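Local coordinates for uncharacterized ACR, COG1565 superfamily (Burkholderia thailandensis, PDB 4F3N), which is of unknown function but has a methyltransferase fold, binds S-adenosyl-L-homocysteine, and may, like its family, methylate protein arginine symmetrically, at residues A56-L61 with V330-Q335; S64-I69 with G243-A248; G73-F78 with W232-V237; R223-Q228 with T272-A277; G314-H319 with I337-E342. All coordinates share one frame; numbering follows the deposited sequence.

Interaction 1: A56-L61 with V330-Q335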
# COMPACT_ATOMS: atom_id res chain seq x y z
N ALA A 56 -4.24 16.04 -22.97
CA ALA A 56 -4.73 17.34 -22.51
C ALA A 56 -4.83 17.37 -20.99
O ALA A 56 -4.50 18.39 -20.34
CB ALA A 56 -6.11 17.63 -23.12
N GLN A 57 -5.34 16.28 -20.42
CA GLN A 57 -5.42 16.14 -18.98
C GLN A 57 -4.03 16.21 -18.30
O GLN A 57 -3.82 16.96 -17.33
CB GLN A 57 -6.06 14.80 -18.61
CG GLN A 57 -5.94 14.47 -17.13
CD GLN A 57 -6.49 13.11 -16.77
OE1 GLN A 57 -5.73 12.15 -16.48
NE2 GLN A 57 -7.81 13.03 -16.70
N SER A 58 -3.11 15.41 -18.82
CA SER A 58 -1.75 15.39 -18.27
C SER A 58 -1.09 16.76 -18.41
O SER A 58 -0.42 17.24 -17.50
CB SER A 58 -0.90 14.32 -18.99
OG SER A 58 0.38 14.20 -18.43
N GLU A 59 -1.27 17.41 -19.57
CA GLU A 59 -0.69 18.75 -19.75
C GLU A 59 -1.26 19.79 -18.78
O GLU A 59 -0.50 20.63 -18.26
CB GLU A 59 -0.82 19.18 -21.22
CG GLU A 59 0.04 18.31 -22.11
CD GLU A 59 -0.18 18.55 -23.61
OE1 GLU A 59 -1.32 18.88 -24.02
OE2 GLU A 59 0.79 18.39 -24.39
N ALA A 60 -2.57 19.72 -18.48
CA ALA A 60 -3.20 20.66 -17.55
C ALA A 60 -2.62 20.42 -16.16
O ALA A 60 -2.26 21.37 -15.42
CB ALA A 60 -4.72 20.52 -17.55
N LEU A 61 -2.51 19.14 -15.80
CA LEU A 61 -1.98 18.78 -14.48
C LEU A 61 -0.57 19.28 -14.37
O LEU A 61 -0.22 19.90 -13.37
CB LEU A 61 -2.05 17.29 -14.23
CG LEU A 61 -1.40 16.80 -12.94
CD1 LEU A 61 -2.12 17.39 -11.73
CD2 LEU A 61 -1.49 15.26 -12.98
N VAL A 330 7.40 11.51 -16.20
CA VAL A 330 6.65 11.01 -17.40
C VAL A 330 5.12 11.20 -17.20
O VAL A 330 4.55 10.80 -16.17
CB VAL A 330 7.00 9.54 -17.69
CG1 VAL A 330 5.99 8.91 -18.68
CG2 VAL A 330 8.44 9.42 -18.18
N TYR A 331 4.49 11.81 -18.19
CA TYR A 331 3.04 12.01 -18.26
C TYR A 331 2.34 12.08 -16.90
O TYR A 331 1.65 11.14 -16.51
CB TYR A 331 2.40 10.94 -19.16
CG TYR A 331 2.85 11.05 -20.60
CD1 TYR A 331 2.60 12.22 -21.32
CD2 TYR A 331 3.57 10.04 -21.20
CE1 TYR A 331 3.06 12.36 -22.63
CE2 TYR A 331 4.02 10.16 -22.51
CZ TYR A 331 3.78 11.33 -23.20
OH TYR A 331 4.21 11.45 -24.52
N PRO A 332 2.55 13.19 -16.17
CA PRO A 332 1.84 13.38 -14.90
C PRO A 332 0.33 13.06 -15.02
O PRO A 332 -0.34 13.55 -15.92
CB PRO A 332 2.05 14.86 -14.59
CG PRO A 332 3.35 15.17 -15.21
CD PRO A 332 3.40 14.35 -16.50
N GLY A 333 -0.15 12.26 -14.10
CA GLY A 333 -1.57 11.91 -14.08
C GLY A 333 -1.88 10.63 -14.84
O GLY A 333 -3.00 10.09 -14.71
N LEU A 334 -0.94 10.14 -15.67
CA LEU A 334 -1.20 8.96 -16.50
C LEU A 334 -0.37 7.74 -16.11
O LEU A 334 -0.46 6.69 -16.75
CB LEU A 334 -0.97 9.26 -17.98
CG LEU A 334 -1.71 10.47 -18.55
CD1 LEU A 334 -1.40 10.62 -20.05
CD2 LEU A 334 -3.22 10.36 -18.32
N GLN A 335 0.45 7.87 -15.06
CA GLN A 335 1.20 6.76 -14.56
C GLN A 335 1.14 6.72 -13.03
O GLN A 335 0.90 7.75 -12.37
CB GLN A 335 2.66 6.79 -15.07
CG GLN A 335 3.48 7.97 -14.54
CD GLN A 335 4.97 7.82 -14.80
OE1 GLN A 335 5.40 7.05 -15.68
NE2 GLN A 335 5.79 8.56 -14.04
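Ser58 reaches from helix 52-71 into the turn at Tyr331-Leu334 and gives its hydroxyl to the carbonyl of Pro332, with OG to O at 2.7 Å. Its CB already lies against the turn, 3.2 Å from Pro332 O and 3.9 Å from Leu334 CD1. OG then leaves it on the side away from the helix's own N-H, trans to Ser58 N (chi1 -176°), which carries it outward between Tyr331 and Pro332. There it meets the edge of the Tyr331 ring near the ring plane, and the proline CD at 3.6 Å. The donor approaches the carbonyl from the side, at 129° to the C=O bond, and stands 24° out of the carbonyl plane. Ser58 CA also offers its C-H to the same oxygen, so one peptide group takes two contacts from one residue.

One turn further along the helix, Leu61 lays CD2 against the peptide between Pro332 and Gly333, 3.5 Å from Gly333 N. Gly333, with no side chain, lets this methyl lie directly on the peptide. On the other flank the amide oxygen OE1 of Gln57 rests against Leu334 CD2. The turn is of type II, closed by the bond from Leu334 N to Tyr331 O, with Pro332 and Gly333 at its two central positions. It belongs to the loop between strands 324-325 and 336-342, and sits between two helices: helix 52-71 supplies the contact described, while Tyr81 and Val85 of helix 78-87 touch Pro332.

Interaction 2: S64-I69 with G243-A248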
# COMPACT_ATOMS: atom_id res chain seq x y z
N SER A 64 -0.33 23.06 -13.95
CA SER A 64 -0.68 23.44 -12.61
C SER A 64 0.48 23.22 -11.65
O SER A 64 0.73 24.02 -10.75
CB SER A 64 -1.96 22.73 -12.13
OG SER A 64 -1.69 21.38 -11.76
N LEU A 65 1.20 22.12 -11.83
CA LEU A 65 2.37 21.87 -11.00
C LEU A 65 3.54 22.80 -11.28
O LEU A 65 4.20 23.25 -10.37
CB LEU A 65 2.85 20.40 -11.16
CG LEU A 65 2.23 19.47 -10.15
CD1 LEU A 65 2.40 18.03 -10.57
CD2 LEU A 65 2.70 19.79 -8.72
N ARG A 66 3.79 23.11 -12.54
CA ARG A 66 4.83 24.08 -12.88
C ARG A 66 4.51 25.47 -12.27
O ARG A 66 5.37 26.16 -11.72
CB ARG A 66 4.98 24.22 -14.38
CG ARG A 66 5.68 23.06 -15.05
CD ARG A 66 6.22 23.49 -16.43
NE ARG A 66 5.10 23.78 -17.29
CZ ARG A 66 4.41 22.87 -17.98
NH1 ARG A 66 4.77 21.58 -17.98
NH2 ARG A 66 3.37 23.25 -18.70
N ALA A 67 3.23 25.82 -12.32
CA ALA A 67 2.81 27.10 -11.74
C ALA A 67 2.99 27.13 -10.22
O ALA A 67 3.43 28.11 -9.65
CB ALA A 67 1.36 27.40 -12.13
N GLU A 68 2.65 26.03 -9.56
CA GLU A 68 2.85 25.92 -8.15
C GLU A 68 4.31 26.00 -7.76
O GLU A 68 4.68 26.73 -6.82
CB GLU A 68 2.28 24.62 -7.61
CG GLU A 68 2.44 24.58 -6.10
CD GLU A 68 1.61 23.55 -5.42
OE1 GLU A 68 0.58 23.13 -5.97
OE2 GLU A 68 2.03 23.20 -4.29
N ILE A 69 5.16 25.28 -8.50
CA ILE A 69 6.59 25.32 -8.24
C ILE A 69 7.17 26.73 -8.39
O ILE A 69 7.91 27.20 -7.53
CB ILE A 69 7.36 24.32 -9.13
CG1 ILE A 69 7.04 22.88 -8.71
CG2 ILE A 69 8.88 24.58 -9.02
CD1 ILE A 69 7.58 21.86 -9.69
N GLY A 243 11.41 24.41 -19.13
CA GLY A 243 10.12 24.11 -18.53
C GLY A 243 9.92 22.66 -18.13
O GLY A 243 8.80 22.27 -17.79
N ALA A 244 10.96 21.84 -18.11
CA ALA A 244 10.81 20.43 -17.74
C ALA A 244 10.97 20.27 -16.24
O ALA A 244 11.74 21.00 -15.63
CB ALA A 244 11.83 19.55 -18.44
N PHE A 245 10.27 19.28 -15.69
CA PHE A 245 10.49 18.96 -14.26
C PHE A 245 11.91 18.40 -14.16
O PHE A 245 12.34 17.63 -15.03
CB PHE A 245 9.50 17.94 -13.75
CG PHE A 245 8.07 18.44 -13.73
CD1 PHE A 245 7.69 19.46 -12.89
CD2 PHE A 245 7.13 17.89 -14.58
CE1 PHE A 245 6.38 19.92 -12.87
CE2 PHE A 245 5.81 18.35 -14.59
CZ PHE A 245 5.43 19.40 -13.73
N VAL A 246 12.60 18.74 -13.08
CA VAL A 246 13.94 18.21 -12.78
C VAL A 246 14.01 17.95 -11.28
O VAL A 246 13.39 18.69 -10.52
CB VAL A 246 15.04 19.22 -13.18
CG1 VAL A 246 15.02 20.50 -12.34
CG2 VAL A 246 16.41 18.57 -13.09
N PHE A 247 14.71 16.88 -10.85
CA PHE A 247 15.01 16.77 -9.42
C PHE A 247 16.03 17.85 -9.05
O PHE A 247 16.88 18.21 -9.87
CB PHE A 247 15.62 15.41 -9.07
CG PHE A 247 14.67 14.26 -9.17
CD1 PHE A 247 13.59 14.15 -8.29
CD2 PHE A 247 14.90 13.27 -10.09
CE1 PHE A 247 12.75 13.05 -8.38
CE2 PHE A 247 14.08 12.16 -10.16
CZ PHE A 247 13.01 12.07 -9.31
N ALA A 248 15.97 18.33 -7.81
CA ALA A 248 16.88 19.34 -7.33
C ALA A 248 17.09 19.13 -5.89
O ALA A 248 16.12 18.97 -5.15
CB ALA A 248 16.34 20.74 -7.58
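The Phe245 ring is pushed end-on into the flank of helix 52-71, where Leu65, Arg66 and Ile69 receive it. This is the tight part of the contact. CZ comes within 3.8 Å of Leu65 CB, and CE1 lies 3.9 Å from Ile69 CD1, a methyl that meets the ring at its edge and in its plane. Arg66 adds the aliphatic base of its chain, with CG at 3.9 Å from CE1. Phe245 can span the gap between strand and helix, whose axes stay 11.1 Å apart, because its CG lies trans to the carbonyl carbon (chi1 -66°) and the ring extends toward the helix.

The outer side is looser and more polar. Arg66 crosses the phenylalanine at about a right angle, and beyond CG it bends at chi3, passing the loop that leads into the strand. Its CD lies 3.2 Å from Gly243 O, but no hydrogen bond joins the two segments, and NE and NH1 stay 4.0 and 4.1 Å from that oxygen. Gly243 and Arg66 are partly exposed, whereas Leu65 and Ile69 are buried.

Tyr81 of helix 78-87 meets the Phe245 ring edge-to-face, and Ile239 of strand 231-239 touches both Phe245 and Arg66. Leu65 and Ile69 also pack on Ile76. The N-terminal helix lies across the small antiparallel sheet at strand 245-250, its short segment running at 42° to the strand.

Interaction 3: G73-F78 with W232-V237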
# COMPACT_ATOMS: atom_id res chain seq x y z
N GLY A 73 8.88 29.63 -5.25
CA GLY A 73 10.29 30.03 -5.33
C GLY A 73 11.18 29.07 -6.09
O GLY A 73 12.42 29.22 -6.09
N GLY A 74 10.56 28.10 -6.79
CA GLY A 74 11.26 27.26 -7.73
C GLY A 74 11.48 25.83 -7.27
O GLY A 74 12.14 25.08 -7.96
N TRP A 75 10.92 25.46 -6.12
CA TRP A 75 11.17 24.13 -5.54
C TRP A 75 10.06 23.69 -4.64
O TRP A 75 9.59 24.47 -3.78
CB TRP A 75 12.46 24.17 -4.76
CG TRP A 75 13.03 22.88 -4.22
CD1 TRP A 75 14.04 22.11 -4.77
CD2 TRP A 75 12.67 22.20 -2.96
NE1 TRP A 75 14.29 21.00 -3.99
CE2 TRP A 75 13.50 21.01 -2.88
CE3 TRP A 75 11.75 22.44 -1.94
CZ2 TRP A 75 13.42 20.12 -1.83
CZ3 TRP A 75 11.70 21.56 -0.86
CH2 TRP A 75 12.51 20.43 -0.80
N ILE A 76 9.65 22.43 -4.81
CA ILE A 76 8.72 21.79 -3.88
C ILE A 76 9.24 20.41 -3.47
O ILE A 76 10.00 19.76 -4.22
CB ILE A 76 7.31 21.63 -4.49
CG1 ILE A 76 7.34 20.76 -5.75
CG2 ILE A 76 6.76 23.00 -4.79
CD1 ILE A 76 5.96 20.38 -6.29
N PRO A 77 8.88 19.96 -2.27
CA PRO A 77 9.30 18.60 -1.93
C PRO A 77 8.66 17.54 -2.87
O PRO A 77 7.61 17.78 -3.45
CB PRO A 77 8.86 18.43 -0.48
CG PRO A 77 7.85 19.47 -0.24
CD PRO A 77 8.02 20.57 -1.22
N PHE A 78 9.29 16.37 -3.00
CA PHE A 78 8.76 15.34 -3.88
C PHE A 78 7.40 14.85 -3.40
O PHE A 78 6.54 14.47 -4.22
CB PHE A 78 9.72 14.17 -4.01
CG PHE A 78 9.30 13.20 -5.05
CD1 PHE A 78 8.75 11.99 -4.70
CD2 PHE A 78 9.38 13.53 -6.42
CE1 PHE A 78 8.33 11.10 -5.66
CE2 PHE A 78 8.91 12.65 -7.37
CZ PHE A 78 8.37 11.44 -6.98
N TRP A 232 23.21 14.70 4.46
CA TRP A 232 21.91 14.46 3.82
C TRP A 232 21.22 15.73 3.46
O TRP A 232 21.35 16.72 4.16
CB TRP A 232 21.02 13.66 4.73
CG TRP A 232 21.45 12.24 4.88
CD1 TRP A 232 22.22 11.69 5.89
CD2 TRP A 232 21.16 11.14 3.96
NE1 TRP A 232 22.40 10.34 5.69
CE2 TRP A 232 21.80 9.95 4.53
CE3 TRP A 232 20.47 11.03 2.75
CZ2 TRP A 232 21.72 8.71 3.91
CZ3 TRP A 232 20.40 9.78 2.15
CH2 TRP A 232 21.01 8.65 2.71
N CYS A 233 20.50 15.71 2.35
CA CYS A 233 19.64 16.82 1.99
C CYS A 233 18.37 16.29 1.35
O CYS A 233 18.24 15.09 1.15
CB CYS A 233 20.32 17.75 1.04
SG CYS A 233 20.66 16.99 -0.52
N GLU A 234 17.47 17.20 1.04
CA GLU A 234 16.20 16.79 0.44
C GLU A 234 16.26 16.94 -1.07
O GLU A 234 16.70 17.97 -1.59
CB GLU A 234 15.03 17.59 1.02
CG GLU A 234 13.70 17.10 0.46
CD GLU A 234 12.49 17.38 1.32
OE1 GLU A 234 12.56 18.22 2.26
OE2 GLU A 234 11.46 16.72 1.05
N ARG A 235 15.80 15.89 -1.77
CA ARG A 235 15.62 15.90 -3.18
C ARG A 235 14.15 16.25 -3.49
O ARG A 235 13.25 15.48 -3.21
CB ARG A 235 15.99 14.55 -3.76
CG ARG A 235 15.82 14.52 -5.27
CD ARG A 235 16.61 13.43 -5.94
NE ARG A 235 18.04 13.68 -5.86
CZ ARG A 235 19.00 13.00 -6.48
NH1 ARG A 235 18.74 11.96 -7.27
NH2 ARG A 235 20.25 13.36 -6.29
N GLY A 236 13.96 17.43 -4.09
CA GLY A 236 12.64 17.89 -4.48
C GLY A 236 12.56 18.10 -5.96
O GLY A 236 13.32 17.52 -6.76
N VAL A 237 11.57 18.88 -6.35
CA VAL A 237 11.26 19.10 -7.75
C VAL A 237 11.34 20.58 -8.10
O VAL A 237 10.75 21.42 -7.39
CB VAL A 237 9.88 18.54 -8.10
CG1 VAL A 237 9.66 18.66 -9.61
CG2 VAL A 237 9.76 17.06 -7.71
O HOH W 1 11.32 15.39 -1.20
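Two backbone hydrogen bonds tie Ile76 to Val237, making them an antiparallel hydrogen-bonded pair. Ile76 N gives to Val237 O at 3.0 Å, and Val237 N returns the bond to Ile76 O at 2.8 Å; both are nearly straight, with angles of 163° and 166° at the hydrogen. A water extends the polar link where the chain turns into helix 78-87. It accepts from Phe78 N and donates to Arg235 O and to Glu234 OE2, the last at 2.6 Å. The same carboxylate oxygen is also engaged in a salt bridge with Arg223.

Outward from the bonds, the Trp75 indole lies directly on the backbone at Gly236, which has no side chain; NE1, CE2 and CZ2 are each 3.6 Å from Gly236 CA. The indole is brought there by a first torsion that sets CG opposite the backbone N (chi1 -172°), which turns the ring along strand 231-239. Glu234 approaches its edge, with CG in the ring plane and the carboxylate turned almost perpendicular to it, while NE1 is bonded to Ala248 O on the neighbouring strand. The side chains of the pair, Ile76 and Val237, lie side by side, pointing the same way, and Val237 CG2 touches the edge of the Phe78 ring at CD2, 3.8 Å away.

Gly73 ends helix 52-71 in a Schellman motif and Pro77 is the N-cap of helix 78-87, so the short, weakly bonded strand 76-77 links the two helices. It pairs with strand 231-239, which has strands 223-228 and 245-250 as further partners, and Ile69 of helix 52-71 also touches Val237.

Interaction 4: R223-Q228 with T272-A277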
# COMPACT_ATOMS: atom_id res chain seq x y z
N ARG A 223 8.93 11.48 0.61
CA ARG A 223 9.94 12.49 0.32
C ARG A 223 11.19 11.75 -0.14
O ARG A 223 11.40 10.59 0.18
CB ARG A 223 10.15 13.40 1.53
CG ARG A 223 9.00 14.38 1.71
CD ARG A 223 8.98 15.10 3.06
NE ARG A 223 9.61 16.41 3.01
CZ ARG A 223 8.98 17.59 3.13
NH1 ARG A 223 7.67 17.66 3.32
NH2 ARG A 223 9.68 18.71 3.07
N LEU A 224 12.02 12.40 -0.93
CA LEU A 224 13.27 11.84 -1.35
C LEU A 224 14.42 12.53 -0.64
O LEU A 224 14.41 13.75 -0.42
CB LEU A 224 13.42 11.99 -2.85
CG LEU A 224 12.32 11.30 -3.69
CD1 LEU A 224 12.43 11.57 -5.19
CD2 LEU A 224 12.36 9.79 -3.46
N VAL A 225 15.42 11.75 -0.29
CA VAL A 225 16.57 12.31 0.41
C VAL A 225 17.83 11.82 -0.27
O VAL A 225 17.86 10.69 -0.78
CB VAL A 225 16.55 11.94 1.90
CG1 VAL A 225 15.33 12.56 2.59
CG2 VAL A 225 16.60 10.40 2.15
N ALA A 226 18.85 12.67 -0.33
CA ALA A 226 20.07 12.35 -1.06
C ALA A 226 21.26 12.65 -0.18
O ALA A 226 21.32 13.69 0.47
CB ALA A 226 20.16 13.18 -2.35
N LYS A 227 22.24 11.77 -0.22
CA LYS A 227 23.47 11.92 0.58
C LYS A 227 24.50 12.68 -0.20
O LYS A 227 25.04 12.17 -1.19
CB LYS A 227 24.04 10.55 0.95
CG LYS A 227 25.31 10.65 1.82
CD LYS A 227 24.99 11.10 3.24
CE LYS A 227 26.25 11.22 4.12
NZ LYS A 227 27.00 9.95 4.20
N GLN A 228 24.76 13.91 0.23
CA GLN A 228 25.81 14.77 -0.30
C GLN A 228 27.03 14.68 0.61
O GLN A 228 26.92 14.20 1.77
CB GLN A 228 25.35 16.24 -0.35
CG GLN A 228 24.34 16.55 -1.44
CD GLN A 228 24.01 18.03 -1.55
OE1 GLN A 228 24.15 18.79 -0.58
NE2 GLN A 228 23.57 18.45 -2.73
N THR A 272 17.26 7.90 -1.60
CA THR A 272 16.26 6.99 -1.05
C THR A 272 15.02 7.76 -0.60
O THR A 272 14.93 8.99 -0.76
CB THR A 272 16.86 6.13 0.09
OG1 THR A 272 16.00 5.01 0.33
CG2 THR A 272 17.11 6.99 1.39
N GLU A 273 14.06 7.04 -0.05
CA GLU A 273 12.76 7.62 0.30
C GLU A 273 12.59 7.61 1.78
O GLU A 273 13.06 6.68 2.45
CB GLU A 273 11.62 6.76 -0.27
CG GLU A 273 11.62 6.56 -1.76
CD GLU A 273 12.61 5.50 -2.19
OE1 GLU A 273 12.83 4.55 -1.41
OE2 GLU A 273 13.18 5.63 -3.30
N THR A 274 11.92 8.65 2.29
CA THR A 274 11.29 8.62 3.59
C THR A 274 9.74 8.55 3.45
O THR A 274 9.16 8.95 2.42
CB THR A 274 11.72 9.79 4.49
OG1 THR A 274 11.25 11.02 3.94
CG2 THR A 274 13.25 9.84 4.61
N HIS A 275 9.11 8.02 4.49
CA HIS A 275 7.69 7.62 4.49
C HIS A 275 6.86 8.28 5.55
O HIS A 275 6.05 7.62 6.22
CB HIS A 275 7.58 6.09 4.62
CG HIS A 275 8.48 5.37 3.67
ND1 HIS A 275 9.75 5.10 3.98
CD2 HIS A 275 8.24 4.83 2.44
CE1 HIS A 275 10.31 4.45 2.96
NE2 HIS A 275 9.40 4.30 2.01
N ASP A 276 7.04 9.59 5.74
CA ASP A 276 6.30 10.33 6.78
C ASP A 276 4.78 10.14 6.63
O ASP A 276 4.08 9.99 7.65
CB ASP A 276 6.63 11.83 6.80
CG ASP A 276 8.07 12.12 7.24
OD1 ASP A 276 8.59 11.46 8.12
OD2 ASP A 276 8.68 13.05 6.70
N ALA A 277 4.26 10.14 5.39
CA ALA A 277 2.81 10.09 5.20
C ALA A 277 2.26 8.75 5.61
O ALA A 277 1.21 8.66 6.23
CB ALA A 277 2.42 10.40 3.76
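Four backbone hydrogen bonds join Arg223 to Thr274 and Val225 to Thr272, each pair giving and taking in both directions. The Val225-Thr272 end is the straighter: Val225 N reaches Thr272 O at 2.8 Å and Thr272 N reaches Val225 O at 3.0 Å. Toward the helix the bonds slacken, and Arg223 N to Thr274 O is 3.1 Å with 143° at the hydrogen. Arg223 O, which accepts from Thr274 N, receives a C-H from Glu273 CA as well.

Between these pairs Leu224 and Glu273 face each other as a non-hydrogen-bonded pair, in the regular antiparallel pattern that sets strand 271-274 beside strand 223-228 in the small sheet. Leu224 CD2 lies 3.7 Å from Glu273 CG. From there Glu273 bends at chi2 (79°) and its buried carboxylate is well supplied: OE1 is hydrogen-bonded to Tyr306 OH, and OE2 takes the backbone N-H groups of both Thr315 and Leu316.

The side chains of Arg223, Val225, Thr272 and Thr274 share the other face. Val225 CG2 and Thr272 CG2 meet methyl to methyl at 3.5 Å, and Thr274 CG2 comes across the valine at about a right angle. Arg223 and Asp276 carry opposite charges but their charged atoms do not meet. In the conformer given, Arg223 NE pairs with Glu234 OE2; Asp276 OD1 has its salt bridge with Arg260.

Interaction 5: G314-H319 with I337-E342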
# COMPACT_ATOMS: atom_id res chain seq x y z
N GLY A 314 17.37 3.66 -4.02
CA GLY A 314 16.10 3.53 -3.31
C GLY A 314 15.18 2.54 -4.00
O GLY A 314 15.64 1.60 -4.68
N THR A 315 13.87 2.78 -3.85
CA THR A 315 12.85 1.87 -4.36
C THR A 315 11.78 2.53 -5.23
O THR A 315 10.89 1.83 -5.71
CB THR A 315 12.14 1.14 -3.23
OG1 THR A 315 11.26 2.05 -2.50
CG2 THR A 315 13.17 0.49 -2.31
N LEU A 316 11.89 3.84 -5.48
CA LEU A 316 10.84 4.51 -6.26
C LEU A 316 10.68 3.83 -7.61
O LEU A 316 11.68 3.54 -8.28
CB LEU A 316 11.20 5.99 -6.47
CG LEU A 316 10.03 6.86 -6.91
CD1 LEU A 316 9.13 7.11 -5.70
CD2 LEU A 316 10.54 8.18 -7.50
N MET A 317 9.44 3.58 -8.00
CA MET A 317 9.20 2.96 -9.30
C MET A 317 7.89 3.48 -9.84
O MET A 317 6.92 3.65 -9.11
CB MET A 317 9.19 1.45 -9.20
CG MET A 317 9.35 0.72 -10.54
SD MET A 317 10.82 1.11 -11.53
CE MET A 317 12.21 1.08 -10.37
N CYS A 318 7.89 3.74 -11.14
CA CYS A 318 6.75 4.24 -11.86
C CYS A 318 6.28 3.20 -12.88
O CYS A 318 7.08 2.39 -13.36
CB CYS A 318 7.11 5.55 -12.57
SG CYS A 318 7.90 6.75 -11.47
N HIS A 319 4.99 3.22 -13.18
CA HIS A 319 4.41 2.29 -14.14
C HIS A 319 3.57 3.05 -15.10
O HIS A 319 2.56 3.59 -14.72
CB HIS A 319 3.56 1.24 -13.42
CG HIS A 319 4.30 0.54 -12.32
ND1 HIS A 319 4.33 1.03 -11.06
CD2 HIS A 319 5.07 -0.60 -12.32
CE1 HIS A 319 5.10 0.22 -10.30
NE2 HIS A 319 5.54 -0.77 -11.06
N ILE A 337 3.00 6.03 -9.35
CA ILE A 337 4.30 6.25 -8.71
C ILE A 337 4.21 5.56 -7.35
O ILE A 337 3.26 5.83 -6.59
CB ILE A 337 4.64 7.75 -8.48
CG1 ILE A 337 4.57 8.56 -9.81
CG2 ILE A 337 6.04 7.84 -7.85
CD1 ILE A 337 4.66 10.08 -9.64
N THR A 338 5.11 4.62 -7.06
CA THR A 338 5.05 3.92 -5.77
C THR A 338 6.44 3.86 -5.18
O THR A 338 7.42 4.04 -5.85
CB THR A 338 4.52 2.45 -5.90
OG1 THR A 338 5.40 1.70 -6.74
CG2 THR A 338 3.12 2.41 -6.46
N ALA A 339 6.51 3.59 -3.90
CA ALA A 339 7.77 3.29 -3.26
C ALA A 339 7.51 2.06 -2.42
O ALA A 339 6.40 1.84 -2.00
CB ALA A 339 8.19 4.41 -2.34
N HIS A 340 8.53 1.27 -2.16
CA HIS A 340 8.37 0.14 -1.23
C HIS A 340 8.16 0.65 0.17
O HIS A 340 8.42 1.81 0.47
CB HIS A 340 9.60 -0.72 -1.27
CG HIS A 340 9.74 -1.57 -2.51
ND1 HIS A 340 9.40 -1.14 -3.78
CD2 HIS A 340 10.23 -2.85 -2.65
CE1 HIS A 340 9.63 -2.13 -4.66
NE2 HIS A 340 10.15 -3.17 -3.98
N VAL A 341 7.64 -0.20 1.05
CA VAL A 341 7.37 0.16 2.39
C VAL A 341 8.53 -0.18 3.30
O VAL A 341 9.14 -1.26 3.18
CB VAL A 341 6.07 -0.56 2.84
CG1 VAL A 341 5.80 -0.37 4.32
CG2 VAL A 341 4.92 -0.10 1.97
N GLU A 342 8.81 0.72 4.24
CA GLU A 342 9.89 0.51 5.21
C GLU A 342 9.23 0.08 6.51
O GLU A 342 8.65 0.89 7.24
CB GLU A 342 10.74 1.77 5.31
CG GLU A 342 12.06 1.55 6.02
CD GLU A 342 11.92 1.64 7.50
OE1 GLU A 342 12.02 2.76 8.02
OE2 GLU A 342 11.70 0.60 8.15
O HOH W 2 8.35 0.84 -5.64
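Thr315 turns OG1 in between its own backbone N and carbonyl carbon (chi1 72°), and this aims the hydroxyl at His340 N, which donates to it at 2.9 Å. His340 in turn has CG trans to its carbonyl carbon (chi1 -74°), which brings the imidazole past Thr315 CB, 3.6 Å from ND1. A water lies at the edge of that ring, in its plane, 2.9 Å from ND1; it donates to Thr315 O and weakly to Thr338 O. Thr315 OG1 is also hydrogen-bonded to Tyr306 OH.

Strands 317-319 and 336-342 are antiparallel neighbours in a small mixed sheet. Met317 and Thr338 are a hydrogen-bonded pair of these two strands: Met317 N to Thr338 O is 3.0 Å and Thr338 N to Met317 O is 2.9 Å, both close to straight. Cys318 and Ile337 pack on the opposite face, SG to CG1 at 4.1 Å, and Leu316 sets CD1 3.8 Å from Ile337 CG2. On the Thr338 side, the His319 ring comes across the threonine at about a right angle and turns its edge to OG1. The side chain of His319 is about 7 Å from that of Thr113, a residue seen to bind S-adenosyl-L-homocysteine, though no ligand is bound here.

How the interactions relate
Interactions 2, 3 and 4 all reach the same small antiparallel sheet: strands 231-239 and 223-228 are neighbours within it, and the packing of Phe78 on Leu224 couples interaction 3 to 4. Interactions 1 and 2 share helix 52-71 and meet where Pro332 packs on Phe245. Their chemistry differs with place. Across the helix contacts there is one hydroxyl bond in interaction 1 and none in interaction 2, the rest being largely apolar packing, whereas interactions 3, 4 and 5 are built on backbone pairing, two of them with a bridging water. Interaction 4 is the buried one; the others are partly buried. Interaction 5 lies nearest the chain centre, in a different sheet, joined to interaction 4 through Glu273.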